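Local coordinates for prohead core protein protease (Enterobacteria phage T4, PDB 5JBL), which is a pentameric serine protease of the prohead core that, once autocatalytically activated, cleaves prohead proteins, whose escaping peptides leave space for the phage DNA, at residues C[100-105]-C[186-191]; C[27-32]-C[157-162]; C[61-66]-C[131-136]. The protein carries 3 engineered substitutions. All coordinates share one frame; numbering follows the deposited sequence.

From the N terminus, residues 27-32 come first and pair with 157-162, so contact 2 closes the longest loop. Contact 3 lies wholly within that loop: residues 61-66 meet 131-136. Contact 1 starts inside both loops, at 100-105, and closes only at 186-191, so it crosses the other two. Contacts 1 and 2 share the mixed sheet through neighbouring strands 157-168 and 181-189, and each holds one active-site position, Ala-104 in contact 1 and Ala-159 in contact 2, both engineered. A salt bridge between Asp-187 and Arg-161 joins them directly. Contact 3 pins together two strands of the antiparallel sheet. Its Phe-63 packs on Val-186 of contact 1, and its Leu-64 touches Trp-30 of contact 2.

Contact 1. Residues C[100-105]-C[186-191]; sequences GELNAP and VDAVWG. Engineered in segment 100-105: Ala-104 (natural residue His).
Gly-100 meets Val-186 through its CA, 3.1 Å from Val-186 O in a CA-H...O contact. At Glu-101 a side chain takes the place of a backbone acceptor. Glu-101 N gives a hydrogen bond to Asp-187 OD1 at 2.7 Å, and it meets that oxygen on the anti side, 15° out of the carboxylate plane. Asp-187 can do this because its CG lies beside its own backbone N (chi1 -67°), which brings OD1 to Glu-101 N. The side chains of Glu-101 and Asp-187 run side by side in the same direction. Glu-101 OE2 accepts the backbone N of Asp-111 of the same chain and forms salt bridges with Arg-107 and Arg-161.

Glu-101 O then accepts Ala-188 N at 2.8 Å. Leu-102 bridges Ala-188, and its CD1 touches Ala-188 CB at 4.0 Å. Asn-103 N binds Ala-188 O at 2.7 Å, close to straight at 165°. The two chains run the same way, so this is a short parallel join. It ties the chain around strand 99-101, of the antiparallel sheet, to strand 181-189 of the mixed sheet, at the protease active site.

The amide of Asn-103 leaves the segment and bonds Asp-111 of the second subunit through ND2. Its OD1 accepts a bond from a water 2.6 Å away, and that water accepts Trp-190 N at 2.9 Å.

Ala-104 is an engineered residue at an active-site position that is naturally histidine. Its CB lies 3.5 Å from Asp-187 OD2 and also touches Val-189 CG1. Its side chain also touches Ala-159, the second active-site position, which is likewise engineered. Asp-187 OD2 makes a salt bridge with Arg-161. Pro-105 skirts the same carboxylate with its ring CD and packs on Arg-161.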
# COMPACT_ATOMS: atom_id res chain seq x y z
N GLY C 100 10.80 3.77 -15.93
CA GLY C 100 9.96 4.93 -15.80
C GLY C 100 8.82 4.63 -14.85
O GLY C 100 8.56 3.47 -14.54
N GLU C 101 8.11 5.68 -14.44
CA GLU C 101 7.12 5.59 -13.38
C GLU C 101 5.73 5.89 -13.93
O GLU C 101 5.56 6.24 -15.09
CB GLU C 101 7.47 6.56 -12.24
CG GLU C 101 8.88 6.33 -11.67
CD GLU C 101 9.24 7.25 -10.49
OE1 GLU C 101 8.34 7.69 -9.75
OE2 GLU C 101 10.45 7.53 -10.31
N LEU C 102 4.74 5.73 -13.06
CA LEU C 102 3.37 6.15 -13.34
C LEU C 102 3.16 7.46 -12.59
O LEU C 102 3.31 7.47 -11.36
CB LEU C 102 2.38 5.08 -12.90
CG LEU C 102 0.87 5.36 -13.03
CD1 LEU C 102 0.53 5.71 -14.47
CD2 LEU C 102 0.09 4.12 -12.61
N ASN C 103 2.88 8.54 -13.33
CA ASN C 103 2.98 9.94 -12.90
C ASN C 103 4.42 10.41 -12.96
O ASN C 103 5.33 9.67 -12.56
CB ASN C 103 2.44 10.17 -11.48
CG ASN C 103 0.95 9.92 -11.39
OD1 ASN C 103 0.21 10.22 -12.32
ND2 ASN C 103 0.52 9.36 -10.26
N ALA C 104 4.65 11.64 -13.43
CA ALA C 104 6.00 12.18 -13.48
C ALA C 104 6.26 12.96 -12.20
O ALA C 104 5.69 14.05 -12.03
CB ALA C 104 6.19 13.06 -14.71
N PRO C 105 7.09 12.47 -11.29
CA PRO C 105 7.31 13.16 -10.02
C PRO C 105 8.33 14.27 -10.18
O PRO C 105 9.09 14.30 -11.16
CB PRO C 105 7.84 12.03 -9.12
CG PRO C 105 8.62 11.17 -10.08
CD PRO C 105 7.84 11.20 -11.38
N VAL C 186 10.64 7.98 -20.35
CA VAL C 186 9.18 7.86 -20.34
C VAL C 186 8.68 7.60 -18.92
O VAL C 186 9.09 6.63 -18.28
CB VAL C 186 8.67 6.72 -21.25
CG1 VAL C 186 7.16 6.47 -20.96
CG2 VAL C 186 8.88 7.08 -22.70
N ASP C 187 7.75 8.45 -18.46
CA ASP C 187 6.79 8.14 -17.42
C ASP C 187 5.40 8.06 -18.06
O ASP C 187 5.08 8.86 -18.95
CB ASP C 187 6.74 9.22 -16.32
CG ASP C 187 8.01 9.31 -15.51
OD1 ASP C 187 8.55 8.26 -15.09
OD2 ASP C 187 8.44 10.46 -15.25
N ALA C 188 4.55 7.15 -17.58
CA ALA C 188 3.17 7.16 -18.04
C ALA C 188 2.37 8.17 -17.22
O ALA C 188 2.45 8.19 -15.99
CB ALA C 188 2.55 5.76 -17.93
N VAL C 189 1.61 9.02 -17.92
CA VAL C 189 0.92 10.14 -17.28
C VAL C 189 -0.47 10.28 -17.86
O VAL C 189 -0.76 9.85 -18.98
CB VAL C 189 1.70 11.47 -17.43
CG1 VAL C 189 3.03 11.36 -16.73
CG2 VAL C 189 1.92 11.83 -18.92
N TRP C 190 -1.35 10.90 -17.07
CA TRP C 190 -2.69 11.21 -17.54
C TRP C 190 -2.63 12.49 -18.36
O TRP C 190 -2.15 13.52 -17.88
CB TRP C 190 -3.64 11.36 -16.36
CG TRP C 190 -5.03 11.67 -16.80
CD1 TRP C 190 -5.95 10.79 -17.30
CD2 TRP C 190 -5.65 12.95 -16.83
NE1 TRP C 190 -7.10 11.43 -17.61
CE2 TRP C 190 -6.95 12.77 -17.34
CE3 TRP C 190 -5.23 14.23 -16.48
CZ2 TRP C 190 -7.83 13.82 -17.51
CZ3 TRP C 190 -6.11 15.28 -16.64
CH2 TRP C 190 -7.40 15.07 -17.15
N GLY C 191 -3.11 12.42 -19.60
CA GLY C 191 -2.94 13.50 -20.55
C GLY C 191 -3.81 14.70 -20.24
O GLY C 191 -5.04 14.61 -20.15
O HOH W 1 -0.27 11.69 -14.45

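Contact 2. Residues C[27-32]-C[157-162]; sequences IETWGQ and GVASRG. Engineered in segment 157-162: Ala-159 (natural residue Ser).
Glu-28 and Ser-160 form a hydrogen-bonded antiparallel pair, with Glu-28 N on Ser-160 O at 3.0 Å and Ser-160 N on Glu-28 O at 2.9 Å. Trp-30 N continues the pairing onto Val-158 O, and Val-158 N onto Gly-31 O. A water links Gly-31 N to Val-158 O as well.

The indole of Trp-30 also reaches back. NE1 donates to Ser-160 OG at 2.8 Å, nearly straight at 170° and in the ring plane. Ser-160 OG sits between its own N and carbonyl carbon (chi1 60°), which presents it to the ring edge. Glu-28 CB lies over one indole face, toward its rim.

Engineered Ala-159, naturally the active-site serine, has its CB 3.1 Å from Glu-28 O and 4.1 Å from Glu-28 C. That carbonyl belongs to the inferred autolysis bond Glu-28 to Thr-29.

Further out, the Glu-28 carboxylate is held by Arg-74, Tyr-76, Asn-70 and Asn-72. Leu-26, Ile-27 and Glu-28 match the L/I-X-E cleavage motif. The N-terminal segment thus blocks the catalytic centre as an added beta strand, consistent with the way serine proteases bind substrates.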
# COMPACT_ATOMS: atom_id res chain seq x y z
N ILE C 27 10.42 18.80 -17.16
CA ILE C 27 9.46 17.72 -17.37
C ILE C 27 8.58 18.09 -18.56
O ILE C 27 8.01 19.18 -18.59
CB ILE C 27 8.58 17.49 -16.12
CG1 ILE C 27 9.46 17.12 -14.93
CG2 ILE C 27 7.53 16.39 -16.39
CD1 ILE C 27 8.67 16.71 -13.70
N GLU C 28 8.46 17.18 -19.52
CA GLU C 28 7.68 17.45 -20.72
C GLU C 28 6.63 16.37 -20.89
O GLU C 28 6.88 15.21 -20.58
CB GLU C 28 8.55 17.49 -21.96
CG GLU C 28 9.88 18.21 -21.79
CD GLU C 28 9.74 19.71 -21.55
OE1 GLU C 28 8.66 20.28 -21.80
OE2 GLU C 28 10.73 20.32 -21.09
N THR C 29 5.45 16.76 -21.37
CA THR C 29 4.47 15.79 -21.85
C THR C 29 4.50 15.77 -23.37
O THR C 29 4.69 16.80 -24.02
CB THR C 29 3.07 16.13 -21.33
OG1 THR C 29 2.73 17.47 -21.73
CG2 THR C 29 3.03 16.03 -19.83
N TRP C 30 4.36 14.57 -23.94
CA TRP C 30 4.51 14.40 -25.38
C TRP C 30 3.31 13.70 -26.04
O TRP C 30 3.42 13.29 -27.19
CB TRP C 30 5.77 13.60 -25.69
CG TRP C 30 7.04 14.23 -25.22
CD1 TRP C 30 7.81 13.84 -24.15
CD2 TRP C 30 7.72 15.35 -25.81
NE1 TRP C 30 8.92 14.65 -24.05
CE2 TRP C 30 8.89 15.58 -25.05
CE3 TRP C 30 7.44 16.20 -26.90
CZ2 TRP C 30 9.79 16.60 -25.35
CZ3 TRP C 30 8.33 17.22 -27.19
CH2 TRP C 30 9.49 17.41 -26.41
N GLY C 31 2.20 13.53 -25.34
CA GLY C 31 1.01 12.97 -25.96
C GLY C 31 0.91 11.47 -25.76
O GLY C 31 1.59 10.86 -24.94
N GLN C 32 0.01 10.87 -26.54
CA GLN C 32 -0.29 9.45 -26.40
C GLN C 32 0.42 8.68 -27.49
O GLN C 32 0.18 8.95 -28.68
CB GLN C 32 -1.79 9.18 -26.47
CG GLN C 32 -2.61 9.77 -25.34
CD GLN C 32 -4.10 9.67 -25.63
OE1 GLN C 32 -4.55 10.14 -26.66
NE2 GLN C 32 -4.86 9.02 -24.73
N GLY C 157 -0.71 8.92 -21.75
CA GLY C 157 0.27 9.84 -22.28
C GLY C 157 1.65 9.48 -21.75
O GLY C 157 1.79 8.64 -20.84
N VAL C 158 2.68 10.08 -22.34
CA VAL C 158 4.03 9.87 -21.84
C VAL C 158 4.63 11.22 -21.49
O VAL C 158 4.28 12.26 -22.06
CB VAL C 158 4.94 9.08 -22.80
CG1 VAL C 158 4.42 7.66 -22.96
CG2 VAL C 158 5.07 9.80 -24.17
N ALA C 159 5.55 11.19 -20.54
CA ALA C 159 6.31 12.37 -20.14
C ALA C 159 7.77 11.99 -20.04
O ALA C 159 8.09 10.85 -19.67
CB ALA C 159 5.84 12.93 -18.78
N SER C 160 8.64 12.94 -20.34
CA SER C 160 10.07 12.76 -20.14
C SER C 160 10.53 13.69 -19.02
O SER C 160 9.87 14.68 -18.70
CB SER C 160 10.87 13.04 -21.43
OG SER C 160 10.68 14.37 -21.89
N ARG C 161 11.66 13.33 -18.40
CA ARG C 161 12.33 14.13 -17.38
C ARG C 161 13.77 14.39 -17.78
O ARG C 161 14.46 13.52 -18.32
CB ARG C 161 12.29 13.44 -16.01
CG ARG C 161 10.91 13.25 -15.42
CD ARG C 161 11.01 12.71 -14.00
NE ARG C 161 10.63 11.31 -13.93
CZ ARG C 161 10.96 10.49 -12.94
NH1 ARG C 161 11.71 10.92 -11.93
NH2 ARG C 161 10.54 9.23 -12.97
N GLY C 162 14.26 15.59 -17.50
CA GLY C 162 15.65 15.87 -17.81
C GLY C 162 16.13 17.07 -17.04
O GLY C 162 15.37 17.70 -16.29
O HOH W 2 1.77 13.39 -22.15

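Contact 3. Residues C[61-66]-C[131-136]; sequences GIFLQA and GRARVI. Engineered in segment 61-66: Leu-64 (natural residue Met).
Strands 53-65 and 128-135 are antiparallel neighbours in a sheet, and Gly-61 and Gly-131 form a hydrogen-bonded pair where the first strand turns a corner. Gly-61 N donates to Gly-131 O at 3.1 Å, and Gly-131 N returns a bond to Gly-61 O at 2.9 Å. With no side chain on Gly-131, the ring of Phe-63 can lie directly on its backbone. One face of the ring covers Gly-131 N, which sits 3.9 Å above the plane and toward the rim. Ring atom CE2 comes 3.4 Å from Gly-131 C, and CZ is also 3.4 Å from Gly-131 O.

After the corner comes a classic beta bulge, in which Phe-63 and Leu-64 both face Val-129. Leu-64 is an engineered residue, methionine in nature. Phe-63 CB points toward the other strand, and CG lies beside the backbone N (chi1 -73°), which lays the ring over Gly-131. Its far end then meets Ala-133: CZ lies 4.0 Å from Ala-133 CB, while Ala-133 N is at the ring edge.

Pro-33 and Val-186, the latter on strand 181-189 of the mixed sheet, also pack against the buried Phe-63. Arg-132, whose CB points away from residues 61-66, forms a salt bridge with Glu-120.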
# COMPACT_ATOMS: atom_id res chain seq x y z
N GLY C 61 5.73 4.13 -29.63
CA GLY C 61 5.41 5.27 -30.47
C GLY C 61 6.32 6.44 -30.14
O GLY C 61 7.43 6.26 -29.65
N ILE C 62 5.81 7.64 -30.41
CA ILE C 62 6.60 8.85 -30.20
C ILE C 62 6.79 9.08 -28.71
O ILE C 62 5.81 9.22 -27.95
CB ILE C 62 5.93 10.06 -30.87
CG1 ILE C 62 6.00 9.90 -32.39
CG2 ILE C 62 6.58 11.36 -30.40
CD1 ILE C 62 5.22 10.94 -33.16
N PHE C 63 8.05 9.14 -28.28
CA PHE C 63 8.34 9.43 -26.88
C PHE C 63 8.86 10.84 -26.65
O PHE C 63 8.69 11.36 -25.55
CB PHE C 63 9.38 8.43 -26.34
CG PHE C 63 8.84 7.03 -26.09
CD1 PHE C 63 7.49 6.73 -26.20
CD2 PHE C 63 9.72 6.00 -25.76
CE1 PHE C 63 7.01 5.44 -25.97
CE2 PHE C 63 9.26 4.71 -25.53
CZ PHE C 63 7.90 4.43 -25.63
N LEU C 64 9.51 11.45 -27.63
CA LEU C 64 9.99 12.82 -27.56
C LEU C 64 10.01 13.41 -28.97
O LEU C 64 10.04 12.67 -29.96
CB LEU C 64 11.40 12.92 -26.95
CG LEU C 64 11.64 12.38 -25.53
CD1 LEU C 64 12.10 10.93 -25.59
CD2 LEU C 64 12.64 13.24 -24.78
N GLN C 65 10.01 14.73 -29.04
CA GLN C 65 10.00 15.42 -30.33
C GLN C 65 10.96 16.59 -30.33
O GLN C 65 10.94 17.40 -29.40
CB GLN C 65 8.61 15.93 -30.67
CG GLN C 65 7.60 14.83 -30.84
CD GLN C 65 6.26 15.38 -31.23
OE1 GLN C 65 5.50 15.85 -30.38
NE2 GLN C 65 5.96 15.38 -32.53
N ALA C 66 11.76 16.70 -31.39
CA ALA C 66 12.66 17.82 -31.62
C ALA C 66 12.02 18.83 -32.56
O ALA C 66 11.12 18.50 -33.34
CB ALA C 66 13.99 17.33 -32.22
N GLY C 131 10.06 4.95 -29.47
CA GLY C 131 10.63 3.95 -28.59
C GLY C 131 9.64 2.85 -28.31
O GLY C 131 8.46 2.94 -28.65
N ARG C 132 10.13 1.82 -27.66
CA ARG C 132 9.29 0.71 -27.22
C ARG C 132 9.52 0.51 -25.74
O ARG C 132 10.67 0.41 -25.29
CB ARG C 132 9.60 -0.57 -28.01
CG ARG C 132 8.62 -1.69 -27.74
CD ARG C 132 8.91 -2.93 -28.58
NE ARG C 132 10.00 -3.70 -28.01
CZ ARG C 132 11.25 -3.70 -28.48
NH1 ARG C 132 11.56 -2.96 -29.54
NH2 ARG C 132 12.18 -4.43 -27.88
N ALA C 133 8.44 0.51 -24.96
CA ALA C 133 8.53 0.33 -23.52
C ALA C 133 7.68 -0.86 -23.10
O ALA C 133 6.55 -1.02 -23.54
CB ALA C 133 8.06 1.58 -22.77
N ARG C 134 8.24 -1.69 -22.23
CA ARG C 134 7.52 -2.82 -21.67
C ARG C 134 6.93 -2.43 -20.32
O ARG C 134 7.61 -1.81 -19.49
CB ARG C 134 8.46 -4.02 -21.52
CG ARG C 134 7.80 -5.26 -20.97
CD ARG C 134 8.81 -6.37 -20.75
NE ARG C 134 8.14 -7.55 -20.21
CZ ARG C 134 7.78 -8.62 -20.92
NH1 ARG C 134 8.06 -8.68 -22.22
NH2 ARG C 134 7.15 -9.63 -20.32
N VAL C 135 5.66 -2.75 -20.11
CA VAL C 135 5.01 -2.50 -18.83
C VAL C 135 5.43 -3.59 -17.85
O VAL C 135 5.45 -4.77 -18.19
CB VAL C 135 3.48 -2.45 -18.99
CG1 VAL C 135 2.79 -2.28 -17.64
CG2 VAL C 135 3.10 -1.31 -19.91
N ILE C 136 5.83 -3.18 -16.64
CA ILE C 136 6.27 -4.14 -15.63
C ILE C 136 5.04 -4.81 -15.02
O ILE C 136 4.15 -4.13 -14.50
CB ILE C 136 7.11 -3.45 -14.55
CG1 ILE C 136 8.33 -2.80 -15.21
CG2 ILE C 136 7.49 -4.45 -13.45
CD1 ILE C 136 9.11 -1.84 -14.33